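Side-chain contacts in osmolarity sensor protein EnvZ (Escherichia coli, PDB 5XGA), which probably senses changes in osmolarity as a membrane histidine kinase, with only its periplasmic domain present here, bound to the detergent CHAPS: residues 99-104 with 109-114; 78-81 with 86-89; 28-31 with 35-38. All coordinates share one frame; numbering follows the deposited sequence.

Contact 1: 99-104 with 109-114; sequences VVWLKT and NIWVRV. With CPS (3-[(3-cholamidopropyl)dimethylammonio]-1-propanesulfonate), chain B.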
ATOM      1  N   VAL A  99      -4.644   3.896   9.508  1.00 28.48           N
ATOM      2  CA  VAL A  99      -4.097   2.623   9.084  1.00 25.64           C
ATOM      3  C   VAL A  99      -4.737   2.253   7.750  1.00 27.77           C
ATOM      4  O   VAL A  99      -5.964   2.198   7.640  1.00 26.83           O
ATOM      5  CB  VAL A  99      -4.343   1.532  10.132  1.00 25.25           C
ATOM      6  CG1 VAL A  99      -3.837   0.178   9.637  1.00 24.40           C
ATOM      7  CG2 VAL A  99      -3.663   1.903  11.432  1.00 35.88           C
ATOM      8  N   VAL A 100      -3.917   2.034   6.725  1.00 24.07           N
ATOM      9  CA  VAL A 100      -4.441   1.677   5.410  1.00 19.02           C
ATOM     10  C   VAL A 100      -4.536   0.165   5.284  1.00 19.34           C
ATOM     11  O   VAL A 100      -3.622  -0.568   5.686  1.00 21.07           O
ATOM     12  CB  VAL A 100      -3.567   2.240   4.265  1.00 27.02           C
ATOM     13  CG1 VAL A 100      -3.997   1.643   2.910  1.00 20.86           C
ATOM     14  CG2 VAL A 100      -3.638   3.763   4.249  1.00 23.73           C
ATOM     15  N   TRP A 101      -5.673  -0.293   4.778  1.00 18.60           N
ATOM     16  CA  TRP A 101      -5.896  -1.700   4.493  1.00 17.06           C
ATOM     17  C   TRP A 101      -6.056  -1.833   2.981  1.00 20.05           C
ATOM     18  O   TRP A 101      -6.867  -1.132   2.389  1.00 18.74           O
ATOM     19  CB  TRP A 101      -7.137  -2.221   5.224  1.00 18.95           C
ATOM     20  CG  TRP A 101      -6.954  -2.322   6.710  1.00 21.84           C
ATOM     21  CD1 TRP A 101      -7.171  -1.342   7.640  1.00 27.66           C
ATOM     22  CD2 TRP A 101      -6.515  -3.475   7.434  1.00 19.15           C
ATOM     23  NE1 TRP A 101      -6.882  -1.815   8.900  1.00 21.85           N
ATOM     24  CE2 TRP A 101      -6.483  -3.127   8.798  1.00 26.81           C
ATOM     25  CE3 TRP A 101      -6.146  -4.774   7.058  1.00 23.40           C
ATOM     26  CZ2 TRP A 101      -6.097  -4.029   9.788  1.00 27.41           C
ATOM     27  CZ3 TRP A 101      -5.764  -5.669   8.039  1.00 28.64           C
ATOM     28  CH2 TRP A 101      -5.738  -5.293   9.391  1.00 24.46           C
ATOM     29  N   LEU A 102      -5.268  -2.721   2.381  1.00 21.79           N
ATOM     30  CA  LEU A 102      -5.143  -2.826   0.934  1.00 24.90           C
ATOM     31  C   LEU A 102      -5.324  -4.275   0.503  1.00 25.73           C
ATOM     32  O   LEU A 102      -4.730  -5.179   1.093  1.00 21.06           O
ATOM     33  CB  LEU A 102      -3.765  -2.303   0.483  1.00 21.35           C
ATOM     34  CG  LEU A 102      -3.326  -2.588  -0.947  1.00 29.50           C
ATOM     35  CD1 LEU A 102      -4.138  -1.764  -1.942  1.00 26.74           C
ATOM     36  CD2 LEU A 102      -1.846  -2.334  -1.131  1.00 26.56           C
ATOM     37  N   LYS A 103      -6.163  -4.492  -0.509  1.00 24.82           N
ATOM     38  CA  LYS A 103      -6.285  -5.792  -1.143  1.00 21.14           C
ATOM     39  C   LYS A 103      -6.199  -5.599  -2.656  1.00 21.15           C
ATOM     40  O   LYS A 103      -6.743  -4.629  -3.188  1.00 23.11           O
ATOM     41  CB  LYS A 103      -7.605  -6.479  -0.743  1.00 22.58           C
ATOM     42  CG  LYS A 103      -7.778  -7.861  -1.365  1.00 27.41           C
ATOM     43  CD  LYS A 103      -8.960  -8.625  -0.784  1.00 29.49           C
ATOM     44  CE  LYS A 103      -8.558  -9.409   0.474  1.00 33.59           C
ATOM     45  NZ  LYS A 103      -9.654 -10.336   0.893  1.00 35.00           N
ATOM     46  N   THR A 104      -5.492  -6.493  -3.345  1.00 23.78           N
ATOM     47  CA  THR A 104      -5.358  -6.380  -4.802  1.00 24.92           C
ATOM     48  C   THR A 104      -5.743  -7.654  -5.506  1.00 28.26           C
ATOM     49  O   THR A 104      -5.856  -8.710  -4.885  1.00 26.34           O
ATOM     50  CB  THR A 104      -3.922  -6.046  -5.265  1.00 20.98           C
ATOM     51  OG1 THR A 104      -3.140  -7.252  -5.309  1.00 26.32           O
ATOM     52  CG2 THR A 104      -3.263  -4.985  -4.361  1.00 21.82           C
ATOM     53  N   ASN A 109      -6.928 -13.241  -1.329  1.00 32.94           N
ATOM     54  CA  ASN A 109      -7.184 -13.745   0.023  1.00 32.86           C
ATOM     55  C   ASN A 109      -6.235 -13.185   1.092  1.00 35.55           C
ATOM     56  O   ASN A 109      -6.201 -13.694   2.210  1.00 34.67           O
ATOM     57  CB  ASN A 109      -7.117 -15.273   0.037  1.00 39.38           C
ATOM     58  CG  ASN A 109      -8.210 -15.913  -0.798  1.00 45.46           C
ATOM     59  OD1 ASN A 109      -9.392 -15.574  -0.675  1.00 46.40           O
ATOM     60  ND2 ASN A 109      -7.818 -16.837  -1.664  1.00 50.08           N
ATOM     61  N   ILE A 110      -5.482 -12.143   0.740  1.00 30.52           N
ATOM     62  CA  ILE A 110      -4.574 -11.463   1.677  1.00 30.52           C
ATOM     63  C   ILE A 110      -4.943  -9.984   1.826  1.00 32.82           C
ATOM     64  O   ILE A 110      -5.126  -9.279   0.828  1.00 28.19           O
ATOM     65  CB  ILE A 110      -3.087 -11.553   1.214  1.00 31.94           C
ATOM     66  CG1 ILE A 110      -2.609 -13.003   1.182  1.00 32.51           C
ATOM     67  CG2 ILE A 110      -2.178 -10.706   2.103  1.00 29.76           C
ATOM     68  CD1 ILE A 110      -2.769 -13.721   2.512  1.00 40.36           C
ATOM     69  N   TRP A 111      -5.049  -9.514   3.065  1.00 23.89           N
ATOM     70  CA  TRP A 111      -5.114  -8.086   3.320  1.00 27.43           C
ATOM     71  C   TRP A 111      -3.734  -7.546   3.693  1.00 27.78           C
ATOM     72  O   TRP A 111      -3.025  -8.131   4.515  1.00 26.39           O
ATOM     73  CB  TRP A 111      -6.110  -7.773   4.435  1.00 29.81           C
ATOM     74  CG  TRP A 111      -7.535  -7.741   3.972  1.00 30.27           C
ATOM     75  CD1 TRP A 111      -8.448  -8.750   4.061  1.00 33.67           C
ATOM     76  CD2 TRP A 111      -8.209  -6.644   3.345  1.00 30.96           C
ATOM     77  NE1 TRP A 111      -9.654  -8.347   3.537  1.00 28.79           N
ATOM     78  CE2 TRP A 111      -9.533  -7.055   3.089  1.00 30.82           C
ATOM     79  CE3 TRP A 111      -7.824  -5.349   2.975  1.00 25.94           C
ATOM     80  CZ2 TRP A 111     -10.468  -6.227   2.472  1.00 28.82           C
ATOM     81  CZ3 TRP A 111      -8.758  -4.524   2.373  1.00 25.80           C
ATOM     82  CH2 TRP A 111     -10.061  -4.971   2.116  1.00 31.36           C
ATOM     83  N   VAL A 112      -3.365  -6.424   3.092  1.00 23.25           N
ATOM     84  CA  VAL A 112      -2.108  -5.749   3.409  1.00 23.60           C
ATOM     85  C   VAL A 112      -2.389  -4.614   4.385  1.00 25.22           C
ATOM     86  O   VAL A 112      -3.179  -3.717   4.080  1.00 21.21           O
ATOM     87  CB  VAL A 112      -1.430  -5.205   2.126  1.00 23.58           C
ATOM     88  CG1 VAL A 112      -0.270  -4.304   2.460  1.00 25.59           C
ATOM     89  CG2 VAL A 112      -0.978  -6.364   1.229  1.00 23.08           C
ATOM     90  N   ARG A 113      -1.765  -4.666   5.562  1.00 17.08           N
ATOM     91  CA  ARG A 113      -1.968  -3.629   6.568  1.00 21.84           C
ATOM     92  C   ARG A 113      -0.757  -2.724   6.650  1.00 21.07           C
ATOM     93  O   ARG A 113       0.350  -3.190   6.908  1.00 20.24           O
ATOM     94  CB  ARG A 113      -2.236  -4.232   7.947  1.00 20.59           C
ATOM     95  CG  ARG A 113      -2.489  -3.160   9.013  1.00 21.40           C
ATOM     96  CD  ARG A 113      -2.383  -3.744  10.411  1.00 23.47           C
ATOM     97  NE  ARG A 113      -2.693  -2.739  11.427  1.00 26.05           N
ATOM     98  CZ  ARG A 113      -1.784  -1.983  12.039  1.00 27.25           C
ATOM     99  NH1 ARG A 113      -0.496  -2.113  11.754  1.00 24.28           N
ATOM    100  NH2 ARG A 113      -2.168  -1.095  12.951  1.00 32.45           N
ATOM    101  N   VAL A 114      -0.973  -1.429   6.434  1.00 18.40           N
ATOM    102  CA  VAL A 114       0.116  -0.453   6.444  1.00 17.94           C
ATOM    103  C   VAL A 114      -0.285   0.789   7.231  1.00 26.08           C
ATOM    104  O   VAL A 114      -1.132   1.563   6.788  1.00 21.73           O
ATOM    105  CB  VAL A 114       0.520  -0.028   5.008  1.00 24.57           C
ATOM    106  CG1 VAL A 114       1.826   0.744   5.023  1.00 24.49           C
ATOM    107  CG2 VAL A 114       0.672  -1.240   4.123  1.00 25.07           C
TER
HETATM  108  C1  CPS B 201       1.564  -6.754  -2.804  1.00 32.74           C
HETATM  109  C2  CPS B 201       2.173  -7.954  -2.117  1.00 30.99           C
HETATM  110  C3  CPS B 201       3.579  -8.437  -4.187  1.00 30.45           C
HETATM  111  C4  CPS B 201       4.082  -9.476  -5.160  1.00 26.03           C
HETATM  112  C5  CPS B 201       4.706 -10.633  -4.453  1.00 28.35           C
HETATM  113  C6  CPS B 201       3.704 -11.166  -3.464  1.00 29.46           C
HETATM  114  C7  CPS B 201       4.274 -12.448  -2.937  1.00 30.61           C
HETATM  115  C8  CPS B 201       4.955 -12.998  -4.170  1.00 33.34           C
HETATM  116  C9  CPS B 201       4.917 -11.909  -5.242  1.00 26.69           C
HETATM  117  C10 CPS B 201       6.004 -10.133  -3.832  1.00 28.48           C
HETATM  118  C11 CPS B 201       3.414  -7.466  -1.408  1.00 33.91           C
HETATM  119  C12 CPS B 201       0.221  -7.070  -3.434  1.00 28.58           C
HETATM  120  C13 CPS B 201      -0.736  -7.548  -2.371  1.00 26.16           C
HETATM  121  C14 CPS B 201      -0.179  -8.827  -1.767  1.00 24.08           C
HETATM  122  C15 CPS B 201       1.165  -8.557  -1.136  1.00 33.50           C
HETATM  123  C16 CPS B 201       1.678  -9.810  -0.447  1.00 28.15           C
HETATM  124  C17 CPS B 201       2.277 -10.823  -1.419  1.00 28.89           C
HETATM  125  C18 CPS B 201       3.262 -10.168  -2.410  1.00 29.23           C
HETATM  126  C19 CPS B 201       2.637  -8.995  -3.129  1.00 26.44           C
HETATM  127  C20 CPS B 201       6.121 -12.010  -6.204  1.00 36.82           C
HETATM  128  C21 CPS B 201       6.310 -10.831  -7.163  1.00 32.93           C
HETATM  129  C22 CPS B 201       6.111 -13.324  -6.977  1.00 41.06           C
HETATM  130  C23 CPS B 201       7.375 -13.691  -7.735  1.00 53.99           C
HETATM  131  C24 CPS B 201       7.494 -15.207  -7.840  1.00 66.55           C
HETATM  132  C25 CPS B 201       8.684 -17.254  -7.156  1.00 78.87           C
HETATM  133  C26 CPS B 201       9.801 -17.745  -6.214  1.00 87.41           C
HETATM  134  C27 CPS B 201       9.970 -19.274  -6.145  1.00 90.01           C
HETATM  135  C28 CPS B 201      12.349 -19.349  -6.294  1.00 81.85           C
HETATM  136  C29 CPS B 201      11.329 -18.993  -4.178  1.00 78.64           C
HETATM  137  C30 CPS B 201      11.080 -21.146  -5.148  1.00 84.82           C
HETATM  138  N1  CPS B 201       8.466 -15.799  -7.141  1.00 78.32           N
HETATM  139  N2  CPS B 201      11.201 -19.706  -5.453  1.00 88.92           N
HETATM  140  O1  CPS B 201       6.746 -15.870  -8.546  1.00 70.28           O
HETATM  141  O2  CPS B 201      -2.032  -7.701  -2.949  1.00 28.18           O
HETATM  142  O3  CPS B 201       1.238 -11.564  -2.060  1.00 26.13           O
HETATM  143  O4  CPS B 201       2.976  -9.953  -5.882  1.00 27.49           O
HETATM  144  O   HOH W   1      -4.131  -8.364  -1.503  1.00 27.41           O

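Contact 2: 78-81 with 86-89; sequences QMAQ and PTEV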
ATOM      1  N   GLN A  78      -7.084   5.494  -7.376  1.00 23.41           N
ATOM      2  CA  GLN A  78      -5.733   6.032  -7.484  1.00 26.09           C
ATOM      3  C   GLN A  78      -4.720   4.900  -7.305  1.00 24.18           C
ATOM      4  O   GLN A  78      -3.754   4.798  -8.048  1.00 25.78           O
ATOM      5  CB  GLN A  78      -5.504   7.144  -6.451  1.00 26.17           C
ATOM      6  CG  GLN A  78      -4.095   7.756  -6.506  1.00 35.51           C
ATOM      7  CD  GLN A  78      -3.867   8.875  -5.487  1.00 39.08           C
ATOM      8  OE1 GLN A  78      -3.523  10.002  -5.854  1.00 39.85           O
ATOM      9  NE2 GLN A  78      -4.042   8.562  -4.205  1.00 28.94           N
ATOM     10  N   MET A  79      -4.956   4.041  -6.324  1.00 23.37           N
ATOM     11  CA  MET A  79      -4.097   2.884  -6.100  1.00 22.41           C
ATOM     12  C   MET A  79      -4.210   1.906  -7.274  1.00 24.18           C
ATOM     13  O   MET A  79      -3.199   1.447  -7.802  1.00 22.75           O
ATOM     14  CB  MET A  79      -4.467   2.196  -4.781  1.00 24.67           C
ATOM     15  CG  MET A  79      -3.677   0.917  -4.484  1.00 24.04           C
ATOM     16  SD  MET A  79      -1.966   1.237  -3.982  1.00 23.63           S
ATOM     17  CE  MET A  79      -2.217   2.206  -2.476  1.00 19.12           C
ATOM     18  N   ALA A  80      -5.435   1.610  -7.695  1.00 22.55           N
ATOM     19  CA  ALA A  80      -5.643   0.665  -8.808  1.00 24.97           C
ATOM     20  C   ALA A  80      -4.885   1.093 -10.065  1.00 25.16           C
ATOM     21  O   ALA A  80      -4.254   0.271 -10.743  1.00 26.72           O
ATOM     22  CB  ALA A  80      -7.136   0.524  -9.125  1.00 23.13           C
ATOM     23  N   GLN A  81      -4.964   2.379 -10.377  1.00 25.41           N
ATOM     24  CA  GLN A  81      -4.299   2.922 -11.558  1.00 31.43           C
ATOM     25  C   GLN A  81      -2.782   2.781 -11.492  1.00 30.42           C
ATOM     26  O   GLN A  81      -2.146   2.519 -12.504  1.00 27.28           O
ATOM     27  CB  GLN A  81      -4.667   4.393 -11.741  1.00 32.10           C
ATOM     28  CG  GLN A  81      -4.994   4.767 -13.170  1.00 49.26           C
ATOM     29  CD  GLN A  81      -6.115   5.780 -13.247  1.00 59.29           C
ATOM     30  OE1 GLN A  81      -6.403   6.480 -12.271  1.00 52.81           O
ATOM     31  NE2 GLN A  81      -6.768   5.857 -14.405  1.00 46.48           N
ATOM     32  N   PRO A  86      -7.219  -4.259 -10.441  1.00 26.82           N
ATOM     33  CA  PRO A  86      -8.302  -3.962  -9.495  1.00 24.24           C
ATOM     34  C   PRO A  86      -7.833  -4.001  -8.051  1.00 24.66           C
ATOM     35  O   PRO A  86      -7.231  -4.985  -7.596  1.00 22.04           O
ATOM     36  CB  PRO A  86      -9.321  -5.074  -9.764  1.00 28.87           C
ATOM     37  CG  PRO A  86      -9.089  -5.437 -11.198  1.00 31.25           C
ATOM     38  CD  PRO A  86      -7.595  -5.329 -11.380  1.00 29.22           C
ATOM     39  N   THR A  87      -8.149  -2.941  -7.321  0.59 25.89           N
ATOM     40  CA  THR A  87      -7.663  -2.801  -5.962  0.59 22.28           C
ATOM     41  C   THR A  87      -8.748  -2.266  -5.044  0.59 23.44           C
ATOM     42  O   THR A  87      -9.665  -1.571  -5.487  0.59 23.43           O
ATOM     43  CB  THR A  87      -6.435  -1.873  -5.928  0.59 23.79           C
ATOM     44  OG1 THR A  87      -5.452  -2.359  -6.854  0.59 24.18           O
ATOM     45  CG2 THR A  87      -5.838  -1.814  -4.540  0.59 21.16           C
ATOM     46  N   GLU A  88      -8.646  -2.602  -3.762  1.00 23.73           N
ATOM     47  CA  GLU A  88      -9.501  -2.019  -2.747  1.00 19.54           C
ATOM     48  C   GLU A  88      -8.615  -1.360  -1.681  1.00 23.40           C
ATOM     49  O   GLU A  88      -7.697  -1.988  -1.175  1.00 21.60           O
ATOM     50  CB  GLU A  88     -10.402  -3.087  -2.119  1.00 21.56           C
ATOM     51  CG  GLU A  88     -11.037  -2.712  -0.784  1.00 35.12           C
ATOM     52  CD  GLU A  88     -12.189  -1.754  -0.919  1.00 37.52           C
ATOM     53  OE1 GLU A  88     -12.046  -0.771  -1.669  1.00 39.87           O
ATOM     54  OE2 GLU A  88     -13.236  -1.977  -0.268  1.00 39.50           O
ATOM     55  N   VAL A  89      -8.884  -0.096  -1.368  1.00 21.50           N
ATOM     56  CA  VAL A  89      -8.217   0.580  -0.267  1.00 23.68           C
ATOM     57  C   VAL A  89      -9.261   0.963   0.770  1.00 24.92           C
ATOM     58  O   VAL A  89     -10.236   1.647   0.460  1.00 23.80           O
ATOM     59  CB  VAL A  89      -7.457   1.844  -0.727  1.00 20.35           C
ATOM     60  CG1 VAL A  89      -6.999   2.668   0.478  1.00 26.24           C
ATOM     61  CG2 VAL A  89      -6.266   1.469  -1.656  1.00 19.24           C
TER

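Contact 3: 28-31 with 35-38; sequences KLQL and TQLV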
ATOM      1  N   LYS A  28      10.906  -5.432 -12.658  1.00 23.32           N
ATOM      2  CA  LYS A  28      11.030  -4.478 -13.766  1.00 24.57           C
ATOM      3  C   LYS A  28       9.804  -3.577 -13.872  1.00 26.41           C
ATOM      4  O   LYS A  28       8.685  -4.063 -14.070  1.00 29.25           O
ATOM      5  CB  LYS A  28      11.230  -5.217 -15.101  1.00 29.70           C
ATOM      6  CG  LYS A  28      12.470  -6.089 -15.172  1.00 36.76           C
ATOM      7  CD  LYS A  28      13.462  -5.577 -16.229  1.00 44.38           C
ATOM      8  CE  LYS A  28      14.484  -6.649 -16.626  1.00 44.49           C
ATOM      9  NZ  LYS A  28      15.304  -7.143 -15.471  1.00 41.05           N
ATOM     10  N   LEU A  29       9.997  -2.270 -13.723  1.00 25.08           N
ATOM     11  CA  LEU A  29       8.916  -1.327 -14.003  1.00 30.70           C
ATOM     12  C   LEU A  29       8.783  -1.180 -15.510  1.00 39.60           C
ATOM     13  O   LEU A  29       9.762  -0.869 -16.191  1.00 32.94           O
ATOM     14  CB  LEU A  29       9.169   0.037 -13.369  1.00 28.64           C
ATOM     15  CG  LEU A  29       9.007   0.244 -11.865  1.00 35.85           C
ATOM     16  CD1 LEU A  29       9.340   1.697 -11.515  1.00 36.25           C
ATOM     17  CD2 LEU A  29       7.598  -0.113 -11.406  1.00 29.57           C
ATOM     18  N   GLN A  30       7.577  -1.404 -16.029  1.00 30.78           N
ATOM     19  CA  GLN A  30       7.337  -1.355 -17.466  1.00 40.50           C
ATOM     20  C   GLN A  30       6.840   0.024 -17.841  1.00 48.90           C
ATOM     21  O   GLN A  30       5.801   0.463 -17.359  1.00 44.89           O
ATOM     22  CB  GLN A  30       6.322  -2.422 -17.891  1.00 44.16           C
ATOM     23  CG  GLN A  30       6.928  -3.594 -18.648  1.00 52.63           C
ATOM     24  CD  GLN A  30       7.308  -3.218 -20.067  1.00 58.02           C
ATOM     25  OE1 GLN A  30       7.215  -2.051 -20.452  1.00 61.02           O
ATOM     26  NE2 GLN A  30       7.736  -4.202 -20.852  1.00 60.11           N
ATOM     27  N   LEU A  31       7.590   0.719 -18.689  1.00 48.05           N
ATOM     28  CA  LEU A  31       7.200   2.067 -19.071  1.00 48.69           C
ATOM     29  C   LEU A  31       6.301   2.061 -20.302  1.00 54.39           C
ATOM     30  O   LEU A  31       6.282   1.104 -21.087  1.00 46.88           O
ATOM     31  CB  LEU A  31       8.428   2.948 -19.314  1.00 47.67           C
ATOM     32  CG  LEU A  31       9.192   3.349 -18.049  1.00 44.24           C
ATOM     33  CD1 LEU A  31      10.293   4.346 -18.380  1.00 47.81           C
ATOM     34  CD2 LEU A  31       8.254   3.926 -17.009  1.00 42.60           C
ATOM     35  N   THR A  35      10.077   0.707 -22.323  1.00 53.18           N
ATOM     36  CA  THR A  35      11.269   0.675 -21.486  1.00 48.73           C
ATOM     37  C   THR A  35      11.014  -0.112 -20.210  1.00 42.41           C
ATOM     38  O   THR A  35       9.965   0.041 -19.586  1.00 38.84           O
ATOM     39  CB  THR A  35      11.729   2.088 -21.087  1.00 39.45           C
ATOM     40  OG1 THR A  35      12.036   2.845 -22.262  1.00 47.22           O
ATOM     41  CG2 THR A  35      12.958   2.007 -20.185  1.00 41.30           C
ATOM     42  N   GLN A  36      11.983  -0.932 -19.810  1.00 44.46           N
ATOM     43  CA  GLN A  36      11.901  -1.638 -18.528  1.00 41.45           C
ATOM     44  C   GLN A  36      13.009  -1.217 -17.561  1.00 32.37           C
ATOM     45  O   GLN A  36      14.191  -1.474 -17.799  1.00 30.90           O
ATOM     46  CB  GLN A  36      11.943  -3.151 -18.752  1.00 44.26           C
ATOM     47  CG  GLN A  36      10.653  -3.709 -19.339  1.00 54.10           C
ATOM     48  CD  GLN A  36      10.815  -5.110 -19.882  1.00 54.54           C
ATOM     49  OE1 GLN A  36      10.303  -6.069 -19.310  1.00 51.34           O
ATOM     50  NE2 GLN A  36      11.529  -5.235 -20.996  1.00 62.76           N
ATOM     51  N   LEU A  37      12.614  -0.567 -16.468  1.00 25.74           N
ATOM     52  CA  LEU A  37      13.553  -0.144 -15.440  1.00 26.14           C
ATOM     53  C   LEU A  37      13.712  -1.256 -14.413  1.00 30.64           C
ATOM     54  O   LEU A  37      12.736  -1.665 -13.783  1.00 26.39           O
ATOM     55  CB  LEU A  37      13.065   1.145 -14.756  1.00 22.18           C
ATOM     56  CG  LEU A  37      12.612   2.281 -15.676  1.00 24.65           C
ATOM     57  CD1 LEU A  37      11.987   3.419 -14.883  1.00 27.83           C
ATOM     58  CD2 LEU A  37      13.778   2.796 -16.489  1.00 25.68           C
ATOM     59  N   VAL A  38      14.934  -1.738 -14.230  1.00 24.52           N
ATOM     60  CA  VAL A  38      15.161  -2.816 -13.285  1.00 25.21           C
ATOM     61  C   VAL A  38      14.951  -2.326 -11.843  1.00 26.31           C
ATOM     62  O   VAL A  38      15.281  -1.190 -11.497  1.00 25.61           O
ATOM     63  CB  VAL A  38      16.570  -3.412 -13.444  1.00 27.02           C
ATOM     64  CG1 VAL A  38      16.844  -3.716 -14.918  1.00 22.32           C
ATOM     65  CG2 VAL A  38      17.624  -2.469 -12.891  1.00 24.15           C
TER

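Contact 1: 99-104 with 109-114
Val99 lays its CG1 methyl over one face of the Arg113 guanidinium, 3.6 Å from Arg113 NE, in the antiparallel beta hairpin of strands 99-104 and 110-115, which are neighbours in the domain's main sheet. Val100 and Val114 form a hydrogen-bonded pair whose two bonds differ in geometry: Val100 N sits 38° above the plane of the Val114 carbonyl, whereas Val114 N lies in the plane of the Val100 carbonyl. Both valines turn to the face covered by Phe13 and Leu17 of helix 10-24.

Trp101 points to the other face, forming a non-hydrogen-bonded antiparallel pair with Arg113. The extended arginine chain runs across the indole and sets Arg113 CG 3.9 Å from the centroid of its six-membered ring, a CH-pi contact, while Trp101 CZ2 meets the guanidinium at its edge, the two planes 79° apart. Glu92 takes the indole N-H. Trp101 CB meets the rim of the Trp111 ring at CE3, 3.9 Å away, the side chains crossing at about a right angle.

Leu102 and Val112 are again a hydrogen-bonded pair, with Val112 CG2 reaching CPS C13 at 3.8 Å. Lys103 bends at chi3 (-87°), which carries CE over the five-membered ring of Trp111, 3.6 Å from its centroid; NZ continues to Asn58 OD1 and Pro108 O. Replacing Trp111 by an alanine is likely to open a gap beside Trp101 CB and leave Lys103 CE without the ring face it packs on, though NZ would keep its oxygen partners.

Thr104 ends the strand in the detergent pocket. A water accepts from Thr104 N, donates to Ile110 O at 2.7 Å and also meets CPS O2, the same hydroxyl that hydrogen-bonds to Thr104 OG1 at 2.6 Å.

Contact 2: 78-81 with 86-89
Ala80, on helix 73-83, comes with its CA within 4.9 Å of the CA of Thr87, the first residue of strand 87-92, and no hydrogen bond links the two segments. This is a helix-turn-strand unit in which the chain leaves the helix, reverses, and returns as a strand of the main antiparallel sheet, so that the helix packs on the sheet through side chains and, at Ala80, through its backbone.

Met79 does most of the work from the helix. Its CG is anti to the backbone N (chi1 177°), which extends the side chain toward the strand, and bends at chi2 and chi3 then curl the thioether back. Met79 CB touches Val89 CG2 at 3.7 Å, with the two side chains crossing at about a right angle, and Met79 CE comes round to the same methyl at 4.2 Å. Val89 thus uses a single branch, CG2, the one beside its own backbone N, to meet both the root and the end of the methionine. The pair belongs to the core: Leu17 and Ala18 of helix 10-24 also touch Met79, and Val100 and Leu102 of the next strand touch Val89.

Ala80, the next residue, makes the second point of contact. Its backbone and its small methyl lie against Thr87, with Ala80 CB 4.0 Å from Thr87 N. Thr87 was modelled in two conformers, so the details of its branches are less certain. In the conformer described, its hydroxyl donates to Gly85 O, while the Thr87 and Met79 side chains cross obliquely, bringing Thr87 CG2 to 3.5 Å from Met79 CG. Thr87 OG1 then stands 3.6 Å from Ala80 CA.

Contact 3: 28-31 with 35-38
Leu29 and Leu37 hold the two strands together by backbone hydrogen bonds in both directions: Leu29 N reaches Leu37 O at 2.8 Å and Leu37 N reaches Leu29 O at 2.9 Å. Nearer the turn, Leu31 N donates to Thr35 O at 2.6 Å, close to the line of that carbonyl. The first two carbonyls also take CA-H...O contacts, Leu37 O from Lys28 CA and Leu29 O from Gln36 CA.

The arrangement is a short two-stranded antiparallel beta hairpin at the surface, well away from the main sheet. Apolar contacts occupy one side of it. Leu31 CD1 meets Leu37 CD1 at 4.0 Å and also lies against Thr35 CB at 3.8 Å, the leucine and threonine side by side and pointing the same way. Leu29 turns to this side too, and it packs on Tyr19 and Arg22 of helix 10-24.

On the other side lie Lys28, Gln30, Gln36 and Val38, meeting mostly through carbon atoms. Bent at chi2 (-116°), the Lys28 chain brings CD to 3.8 Å from Gln36 CB, then runs alongside Val38, whose CG1 is 3.8 Å from Lys28 NZ. Gln30 crosses Gln36 obliquely, with Gln30 CG 3.8 Å from Gln36 CG.

How the contacts relate
From the N terminus, contact 3 comes first, after helix 10-24, and closes the hairpin turn, with three residues between its segments 28-31 and 35-38. Contact 2 follows, spanning the turn from helix 73-83 into strand 87-92, and contact 1 closes the last hairpin, from 99-104 to 109-114. The three stand in series; none encloses or crosses another. Contact 2 fastens helix 73-83 to the five-stranded sheet, and contact 1 pairs two of its strands. They meet where strands 87-92 and 99-104 are neighbours: Lys103 O and Glu88 N, 2.8 Å apart, probably hydrogen-bond. Contact 3 belongs to a separate outlying hairpin, its nearest atoms about 10 Å from contact 2 and about 14 Å from contact 1.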